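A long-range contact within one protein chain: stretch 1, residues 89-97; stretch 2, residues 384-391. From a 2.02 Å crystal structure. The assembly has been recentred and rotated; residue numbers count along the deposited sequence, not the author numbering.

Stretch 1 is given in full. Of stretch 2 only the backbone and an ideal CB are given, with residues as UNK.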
# COMPACT_ATOMS: atom_id res chain seq x y z
N SER B 89 -0.43 -18.65 19.69
CA SER B 89 -1.55 -17.72 19.66
C SER B 89 -2.84 -18.46 19.96
O SER B 89 -3.15 -19.47 19.32
CB SER B 89 -1.65 -17.02 18.30
OG SER B 89 -2.72 -16.10 18.29
N GLN B 90 -3.58 -17.96 20.94
CA GLN B 90 -4.96 -18.35 21.21
C GLN B 90 -5.79 -17.09 21.46
O GLN B 90 -6.56 -16.99 22.42
CB GLN B 90 -5.05 -19.32 22.38
CG GLN B 90 -6.39 -20.05 22.49
CD GLN B 90 -6.33 -21.29 23.37
OE1 GLN B 90 -5.33 -22.01 23.38
NE2 GLN B 90 -7.41 -21.55 24.10
N ASN B 91 -5.62 -16.11 20.57
CA ASN B 91 -6.23 -14.79 20.70
C ASN B 91 -6.03 -14.23 22.11
O ASN B 91 -4.89 -14.02 22.53
CB ASN B 91 -7.71 -14.85 20.32
CG ASN B 91 -7.93 -14.72 18.82
OD1 ASN B 91 -7.18 -14.04 18.12
ND2 ASN B 91 -8.97 -15.39 18.32
N CYS B 92 -7.12 -14.00 22.85
CA CYS B 92 -6.99 -13.34 24.14
C CYS B 92 -6.28 -14.22 25.17
O CYS B 92 -5.65 -13.70 26.09
CB CYS B 92 -8.37 -12.93 24.65
SG CYS B 92 -9.42 -12.18 23.38
N ALA B 93 -6.37 -15.54 25.02
CA ALA B 93 -5.73 -16.47 25.93
C ALA B 93 -4.34 -16.88 25.47
O ALA B 93 -3.81 -17.90 25.94
CB ALA B 93 -6.60 -17.71 26.12
N SER B 94 -3.73 -16.12 24.56
CA SER B 94 -2.41 -16.45 24.05
C SER B 94 -1.41 -16.64 25.19
O SER B 94 -0.70 -17.65 25.26
CB SER B 94 -1.94 -15.36 23.10
OG SER B 94 -2.43 -15.58 21.79
N GLY B 95 -1.36 -15.67 26.11
CA GLY B 95 -0.42 -15.76 27.21
C GLY B 95 -0.69 -16.93 28.14
O GLY B 95 0.23 -17.48 28.73
N MET B 96 -1.96 -17.32 28.27
CA MET B 96 -2.31 -18.44 29.13
C MET B 96 -2.03 -19.78 28.46
O MET B 96 -1.76 -20.77 29.14
CB MET B 96 -3.79 -18.34 29.54
CG MET B 96 -4.29 -19.49 30.40
SD MET B 96 -5.63 -19.13 31.58
CE MET B 96 -5.10 -17.59 32.33
N ARG B 97 -2.07 -19.83 27.12
CA ARG B 97 -1.70 -21.05 26.41
C ARG B 97 -0.19 -21.21 26.33
O ARG B 97 0.32 -22.33 26.44
CB ARG B 97 -2.30 -21.05 25.00
CG ARG B 97 -2.19 -22.39 24.27
CD ARG B 97 -2.97 -23.50 24.97
NE ARG B 97 -2.76 -24.81 24.37
CZ ARG B 97 -3.55 -25.35 23.45
NH1 ARG B 97 -4.60 -24.71 22.96
NH2 ARG B 97 -3.27 -26.57 22.99
N UNK B 384 -7.00 -18.08 40.94
CA UNK B 384 -7.42 -18.59 39.64
C UNK B 384 -7.58 -17.46 38.66
O UNK B 384 -7.89 -16.33 39.03
CB UNK B 384 -8.73 -19.38 39.76
N UNK B 385 -7.37 -17.78 37.38
CA UNK B 385 -7.48 -16.79 36.31
C UNK B 385 -8.10 -17.45 35.09
O UNK B 385 -7.70 -18.55 34.71
CB UNK B 385 -6.12 -16.19 35.97
N UNK B 386 -9.06 -16.76 34.48
CA UNK B 386 -9.73 -17.26 33.29
C UNK B 386 -10.11 -16.08 32.41
O UNK B 386 -10.12 -14.93 32.85
CB UNK B 386 -10.96 -18.09 33.66
N UNK B 387 -10.41 -16.37 31.15
CA UNK B 387 -10.78 -15.33 30.20
C UNK B 387 -11.36 -15.95 28.95
O UNK B 387 -10.96 -17.05 28.54
CB UNK B 387 -9.57 -14.45 29.85
N UNK B 388 -12.32 -15.25 28.35
CA UNK B 388 -12.90 -15.67 27.08
C UNK B 388 -11.89 -15.44 25.96
O UNK B 388 -10.88 -14.74 26.12
CB UNK B 388 -14.20 -14.92 26.80
N UNK B 389 -12.18 -16.02 24.80
CA UNK B 389 -11.28 -15.97 23.65
C UNK B 389 -12.10 -15.77 22.39
O UNK B 389 -13.15 -16.39 22.20
CB UNK B 389 -10.44 -17.24 23.55
N UNK B 390 -11.61 -14.89 21.51
CA UNK B 390 -12.19 -14.74 20.19
C UNK B 390 -12.22 -16.07 19.46
O UNK B 390 -11.18 -16.72 19.32
CB UNK B 390 -11.41 -13.70 19.38
N UNK B 391 -13.40 -16.48 19.01
CA UNK B 391 -13.60 -17.78 18.42
C UNK B 391 -14.26 -18.78 19.35
O UNK B 391 -15.02 -19.63 18.89
CB UNK B 391 -12.26 -18.34 17.95

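Position 384 lies in extended backbone (phi/psi -147/151), and its ideal CB finds no atom of stretch 1 within 5.5 Å. Stretch 1 therefore sets no constraint here; the residue is Gly384, which makes no contact with it.

At position 385 the CA-to-CB bond points toward stretch 1, and the ideal CB already sits 4.0 Å from Met96 CE. The chain is again extended (-143/134). With a methyl group at van der Waals distance, a small apolar side chain suits the site, and others might be accommodated. The deposited residue is Ala385. Its CB packs against Met96 CE at 4.0 Å, and the same methyl lies 3.7 Å from Ala385 O, so the end of Met96 rests on both side chain and backbone.

Position 386 follows the strand alternation: its CB points away, with nothing of stretch 1 within 5.5 Å. Many side chains would be compatible. It is Ser386, whose OG is hydrogen-bonded elsewhere in the structure.

Position 387 turns back toward stretch 1, but its ideal CB is still 5.5 Å from the nearest atom, Cys92 O. That gap, bordered by Cys92 CB, Ala93 CB and Met96 CE, calls for an apolar side chain with some reach, such as leucine, isoleucine or methionine. Leu387 occupies it with chi1 76° (p) and chi2 164° (t). Its two methyls diverge: CD1 lies 3.9 Å from Cys92 CB and a close 3.0 Å from Cys92 O, whereas CD2 lies 3.9 Å from Ala93 CB and 4.1 Å from Met96 CE. The branched end thus spans the start of the helix that begins at Ser94 and the residues before it.

At position 388 the CB points away and is free of stretch 1, so the side chain is little restricted by this contact. The residue is Cys388; its backbone makes the approach, with Cys388 O 3.4 Å from Cys92 CB.

Position 389 is where the backbones come nearest, CA to CA 5.1 Å from Cys92. Its CB points sideways, 4.0 Å from Gln90 O and 4.6 Å from Ala93 CB, leaving room for a compact apolar group; alanine, valine or threonine could be considered. In Val389, with chi1 160° (t), CG2 presses on Ala93 CB at 3.2 Å and CG1 lies 3.8 Å from Asn91 CB, while both methyls sit near Gln90 O, CG1 at 3.4 Å and CG2 at 3.5 Å.

At position 390 an ideal CB would stand only 3.1 Å from Asn91 ND2, a tight approach that favours glycine. In Gly390 the absence of a side chain accompanies the single hydrogen bond between the stretches, Asn91 ND2 to Gly390 O, 2.8 Å with an N-H...O angle of 151°.

Position 391 has a positive phi (102/-34), and a CB would be jammed against the carbonyl O of the preceding residue. This alone calls for glycine, and Gly391 is found.

Stretch 2 (384-391) GASLCVGG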
# COMPACT_ATOMS: atom_id res chain seq x y z
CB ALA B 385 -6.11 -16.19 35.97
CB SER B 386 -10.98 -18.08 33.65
OG SER B 386 -11.60 -18.60 32.48
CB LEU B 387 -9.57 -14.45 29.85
CG LEU B 387 -8.53 -15.01 28.87
CD1 LEU B 387 -7.65 -13.88 28.35
CD2 LEU B 387 -7.68 -16.09 29.53
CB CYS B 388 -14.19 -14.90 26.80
SG CYS B 388 -13.95 -13.15 26.43
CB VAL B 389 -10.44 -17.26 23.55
CG1 VAL B 389 -9.88 -17.42 22.14
CG2 VAL B 389 -9.32 -17.24 24.57
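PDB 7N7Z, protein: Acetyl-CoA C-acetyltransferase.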